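Local coordinates for attaching and effacing protein, pathogenesis factor (Escherichia coli, PDB 4E9L), which is an adhesin of the intimin/invasin family, built in part of immunoglobulin-like domains, that probably helps the bacterium attach to host tissue, at residues P308-M320 with G360-A372. Residues are numbered along the deposited sequence; the frame is centred on the assembly and turned at random.
Sequences PTVKTTTELTFTM and GVYVSTLTLGSAA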
loop_
_atom_site.group_PDB
_atom_site.type_symbol
_atom_site.label_atom_id
_atom_site.label_comp_id
_atom_site.label_asym_id
_atom_site.label_seq_id
_atom_site.Cartn_x
_atom_site.Cartn_y
_atom_site.Cartn_z
ATOM N N PRO A 308 32.853 0.196 -43.254
ATOM C CA PRO A 308 34.166 0.003 -42.618
ATOM C C PRO A 308 34.900 -1.162 -43.237
ATOM O O PRO A 308 34.282 -2.043 -43.824
ATOM C CB PRO A 308 33.813 -0.283 -41.155
ATOM C CG PRO A 308 32.466 -0.952 -41.240
ATOM C CD PRO A 308 31.758 -0.334 -42.413
ATOM N N THR A 309 36.212 -1.145 -43.137
ATOM C CA THR A 309 37.036 -2.223 -43.682
ATOM C C THR A 309 37.074 -3.352 -42.655
ATOM O O THR A 309 36.940 -3.089 -41.452
ATOM C CB THR A 309 38.436 -1.655 -44.026
ATOM O OG1 THR A 309 38.275 -0.704 -45.074
ATOM C CG2 THR A 309 39.436 -2.729 -44.483
ATOM N N VAL A 310 37.234 -4.600 -43.128
ATOM C CA VAL A 310 37.412 -5.791 -42.292
ATOM C C VAL A 310 38.480 -5.507 -41.230
ATOM O O VAL A 310 39.474 -4.821 -41.508
ATOM C CB VAL A 310 37.780 -7.077 -43.107
ATOM C CG1 VAL A 310 36.575 -7.592 -43.891
ATOM C CG2 VAL A 310 38.987 -6.858 -44.039
ATOM N N LYS A 311 38.244 -5.993 -40.021
ATOM C CA LYS A 311 39.148 -5.878 -38.867
ATOM C C LYS A 311 39.485 -4.457 -38.373
ATOM O O LYS A 311 40.434 -4.299 -37.591
ATOM C CB LYS A 311 40.415 -6.758 -39.035
ATOM C CG LYS A 311 40.128 -8.272 -39.095
ATOM C CD LYS A 311 39.397 -8.807 -37.826
ATOM C CE LYS A 311 40.158 -8.624 -36.526
ATOM N NZ LYS A 311 39.304 -8.902 -35.333
ATOM N N THR A 312 38.737 -3.431 -38.832
ATOM C CA THR A 312 38.946 -2.066 -38.340
ATOM C C THR A 312 37.790 -1.800 -37.339
ATOM O O THR A 312 37.063 -2.724 -36.993
ATOM C CB THR A 312 39.006 -1.014 -39.462
ATOM O OG1 THR A 312 37.729 -0.923 -40.080
ATOM C CG2 THR A 312 40.146 -1.256 -40.488
ATOM N N THR A 313 37.634 -0.575 -36.874
ATOM C CA THR A 313 36.585 -0.256 -35.907
ATOM C C THR A 313 35.678 0.846 -36.411
ATOM O O THR A 313 36.053 1.635 -37.286
ATOM C CB THR A 313 37.172 0.167 -34.543
ATOM O OG1 THR A 313 37.981 1.320 -34.733
ATOM C CG2 THR A 313 37.982 -0.947 -33.849
ATOM N N THR A 314 34.476 0.887 -35.838
ATOM C CA THR A 314 33.505 1.937 -36.056
ATOM C C THR A 314 32.789 2.161 -34.735
ATOM O O THR A 314 32.538 1.204 -33.997
ATOM C CB THR A 314 32.587 1.689 -37.289
ATOM O OG1 THR A 314 31.836 2.882 -37.502
ATOM C CG2 THR A 314 31.617 0.503 -37.112
ATOM N N GLU A 315 32.500 3.421 -34.417
ATOM C CA GLU A 315 31.785 3.797 -33.206
ATOM C C GLU A 315 30.278 3.622 -33.448
ATOM O O GLU A 315 29.770 4.082 -34.467
ATOM C CB GLU A 315 32.087 5.274 -32.883
ATOM C CG GLU A 315 31.511 5.729 -31.569
ATOM C CD GLU A 315 31.588 7.227 -31.343
ATOM O OE1 GLU A 315 30.867 7.981 -32.043
ATOM O OE2 GLU A 315 32.351 7.644 -30.442
ATOM N N LEU A 316 29.574 2.976 -32.507
ATOM C CA LEU A 316 28.127 2.772 -32.565
ATOM C C LEU A 316 27.508 3.765 -31.601
ATOM O O LEU A 316 28.025 3.926 -30.491
ATOM C CB LEU A 316 27.742 1.324 -32.114
ATOM C CG LEU A 316 28.299 0.180 -32.960
ATOM C CD1 LEU A 316 27.769 -1.173 -32.455
ATOM C CD2 LEU A 316 28.018 0.394 -34.462
ATOM N N THR A 317 26.414 4.430 -32.013
ATOM C CA THR A 317 25.665 5.358 -31.152
ATOM C C THR A 317 24.240 4.856 -31.062
ATOM O O THR A 317 23.520 4.822 -32.065
ATOM C CB THR A 317 25.765 6.832 -31.611
ATOM O OG1 THR A 317 27.133 7.224 -31.628
ATOM C CG2 THR A 317 25.013 7.788 -30.658
ATOM N N PHE A 318 23.855 4.422 -29.855
ATOM C CA PHE A 318 22.549 3.858 -29.583
ATOM C C PHE A 318 21.729 4.816 -28.724
ATOM O O PHE A 318 22.150 5.146 -27.618
ATOM C CB PHE A 318 22.689 2.457 -28.958
ATOM C CG PHE A 318 21.390 1.841 -28.500
ATOM C CD1 PHE A 318 20.350 1.609 -29.400
ATOM C CD2 PHE A 318 21.183 1.540 -27.158
ATOM C CE1 PHE A 318 19.136 1.069 -28.969
ATOM C CE2 PHE A 318 19.955 1.010 -26.724
ATOM C CZ PHE A 318 18.938 0.792 -27.634
ATOM N N THR A 319 20.587 5.318 -29.278
ATOM C CA THR A 319 19.702 6.270 -28.583
ATOM C C THR A 319 18.481 5.495 -28.172
ATOM O O THR A 319 17.784 4.945 -29.018
ATOM C CB THR A 319 19.362 7.470 -29.480
ATOM O OG1 THR A 319 20.572 8.163 -29.754
ATOM C CG2 THR A 319 18.352 8.436 -28.826
ATOM N N MET A 320 18.243 5.425 -26.880
ATOM C CA MET A 320 17.144 4.635 -26.377
ATOM C C MET A 320 16.023 5.496 -25.790
ATOM O O MET A 320 16.261 6.330 -24.912
ATOM C CB MET A 320 17.695 3.613 -25.375
ATOM C CG MET A 320 16.650 2.815 -24.681
ATOM S SD MET A 320 17.254 1.247 -24.035
ATOM C CE MET A 320 18.499 1.753 -22.908
ATOM N N GLY A 360 20.250 8.894 -22.214
ATOM C CA GLY A 360 19.727 7.796 -23.036
ATOM C C GLY A 360 20.560 7.510 -24.281
ATOM O O GLY A 360 20.071 6.877 -25.218
ATOM N N VAL A 361 21.822 7.966 -24.316
ATOM C CA VAL A 361 22.698 7.768 -25.486
ATOM C C VAL A 361 23.866 6.891 -25.083
ATOM O O VAL A 361 24.643 7.280 -24.213
ATOM C CB VAL A 361 23.171 9.097 -26.122
ATOM C CG1 VAL A 361 24.160 8.830 -27.284
ATOM C CG2 VAL A 361 21.976 9.937 -26.589
ATOM N N TYR A 362 23.973 5.700 -25.698
ATOM C CA TYR A 362 25.010 4.722 -25.362
ATOM C C TYR A 362 25.966 4.549 -26.531
ATOM O O TYR A 362 25.535 4.423 -27.685
ATOM C CB TYR A 362 24.388 3.384 -24.902
ATOM C CG TYR A 362 23.369 3.546 -23.774
ATOM C CD1 TYR A 362 22.055 3.943 -24.038
ATOM C CD2 TYR A 362 23.710 3.264 -22.453
ATOM C CE1 TYR A 362 21.125 4.111 -23.002
ATOM C CE2 TYR A 362 22.789 3.418 -21.414
ATOM C CZ TYR A 362 21.494 3.840 -21.693
ATOM O OH TYR A 362 20.590 3.980 -20.656
ATOM N N VAL A 363 27.273 4.567 -26.232
ATOM C CA VAL A 363 28.306 4.461 -27.271
ATOM C C VAL A 363 29.128 3.182 -27.049
ATOM O O VAL A 363 29.442 2.841 -25.904
ATOM C CB VAL A 363 29.178 5.770 -27.310
ATOM C CG1 VAL A 363 30.351 5.650 -28.277
ATOM C CG2 VAL A 363 28.323 6.994 -27.661
ATOM N N SER A 364 29.434 2.465 -28.138
ATOM C CA SER A 364 30.276 1.258 -28.118
ATOM C C SER A 364 31.176 1.240 -29.351
ATOM O O SER A 364 30.805 1.748 -30.407
ATOM C CB SER A 364 29.417 -0.007 -28.115
ATOM O OG SER A 364 30.209 -1.187 -28.142
ATOM N N THR A 365 32.340 0.617 -29.225
ATOM C CA THR A 365 33.264 0.471 -30.341
ATOM C C THR A 365 33.014 -0.895 -30.938
ATOM O O THR A 365 33.103 -1.909 -30.234
ATOM C CB THR A 365 34.726 0.584 -29.864
ATOM O OG1 THR A 365 34.957 1.916 -29.364
ATOM C CG2 THR A 365 35.723 0.272 -30.974
ATOM N N LEU A 366 32.701 -0.920 -32.220
ATOM C CA LEU A 366 32.499 -2.166 -32.930
ATOM C C LEU A 366 33.785 -2.495 -33.648
ATOM O O LEU A 366 34.218 -1.704 -34.473
ATOM C CB LEU A 366 31.339 -2.035 -33.966
ATOM C CG LEU A 366 31.073 -3.263 -34.850
ATOM C CD1 LEU A 366 30.615 -4.461 -34.004
ATOM C CD2 LEU A 366 30.055 -2.935 -35.964
ATOM N N THR A 367 34.330 -3.685 -33.409
ATOM C CA THR A 367 35.491 -4.182 -34.143
ATOM C C THR A 367 34.917 -5.107 -35.210
ATOM O O THR A 367 34.204 -6.077 -34.904
ATOM C CB THR A 367 36.501 -4.927 -33.262
ATOM O OG1 THR A 367 36.942 -4.055 -32.226
ATOM C CG2 THR A 367 37.744 -5.403 -34.074
ATOM N N LEU A 368 35.224 -4.805 -36.460
ATOM C CA LEU A 368 34.707 -5.622 -37.545
ATOM C C LEU A 368 35.411 -6.979 -37.585
ATOM O O LEU A 368 36.505 -7.126 -37.062
ATOM C CB LEU A 368 34.818 -4.855 -38.892
ATOM C CG LEU A 368 33.770 -3.766 -39.169
ATOM C CD1 LEU A 368 32.331 -4.297 -39.032
ATOM C CD2 LEU A 368 33.987 -2.506 -38.281
ATOM N N GLY A 369 34.758 -7.960 -38.163
ATOM C CA GLY A 369 35.292 -9.309 -38.272
ATOM C C GLY A 369 36.203 -9.474 -39.469
ATOM O O GLY A 369 36.599 -8.484 -40.091
ATOM N N SER A 370 36.571 -10.728 -39.782
ATOM C CA SER A 370 37.484 -11.003 -40.914
ATOM C C SER A 370 36.774 -11.103 -42.265
ATOM O O SER A 370 37.423 -10.949 -43.303
ATOM C CB SER A 370 38.304 -12.262 -40.657
ATOM O OG SER A 370 37.456 -13.337 -40.307
ATOM N N ALA A 371 35.450 -11.349 -42.260
ATOM C CA ALA A 371 34.668 -11.486 -43.490
ATOM C C ALA A 371 34.066 -10.174 -43.978
ATOM O O ALA A 371 33.561 -9.372 -43.184
ATOM C CB ALA A 371 33.576 -12.543 -43.330
ATOM N N ALA A 372 34.131 -9.963 -45.296
ATOM C CA ALA A 372 33.569 -8.777 -45.967
ATOM C C ALA A 372 32.092 -9.041 -46.313
ATOM O O ALA A 372 31.611 -10.159 -46.191
ATOM C CB ALA A 372 34.356 -8.480 -47.240
#
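Gly360 O accepts a hydrogen bond from Met320 N at 2.9 Å, the first rung of an antiparallel ladder. On the outer face, Val361 sets CG1 against Thr317 CG2 (3.6 Å). Tyr362 exchanges two backbone bonds with Phe318; on the buried face its CE1 is met by Met320 CE at 3.5 Å, and its hydroxyl is held by Val328 and Leu331. Back on the outer face, Val363 CG1 lies 3.5 Å from Glu315 CG, set anti to the backbone N (chi1 -174°), from which the extended chain also brings CD and OE2 along the same methyl. Ser364 pairs through its backbone with Leu316. These are the two central strands of a four-stranded sheet in the last immunoglobulin-like domain of the modelled chain, an invasin domain 3 unit; Leu391 and Leu393 of the facing sheet touch Leu316 and Leu366. Leu366 CB packs against Leu316 CG at 3.9 Å, while CD2 lies alongside Thr314 CG2. Leu368 N donates an almost straight bond to Thr312 O (2.8 Å, 173°), and its side chain crosses that of Pro308 at about a right angle, with Leu368 CD2 3.6 Å from Pro308 CB. In the type II beta turn Thr309-Thr312, closed by Thr312 N and OG1 on Thr309 O, Lys311 N gives Gly369 O a more bent bond (138°), and Val310 CG1 rests 3.5 Å from Ser370 O.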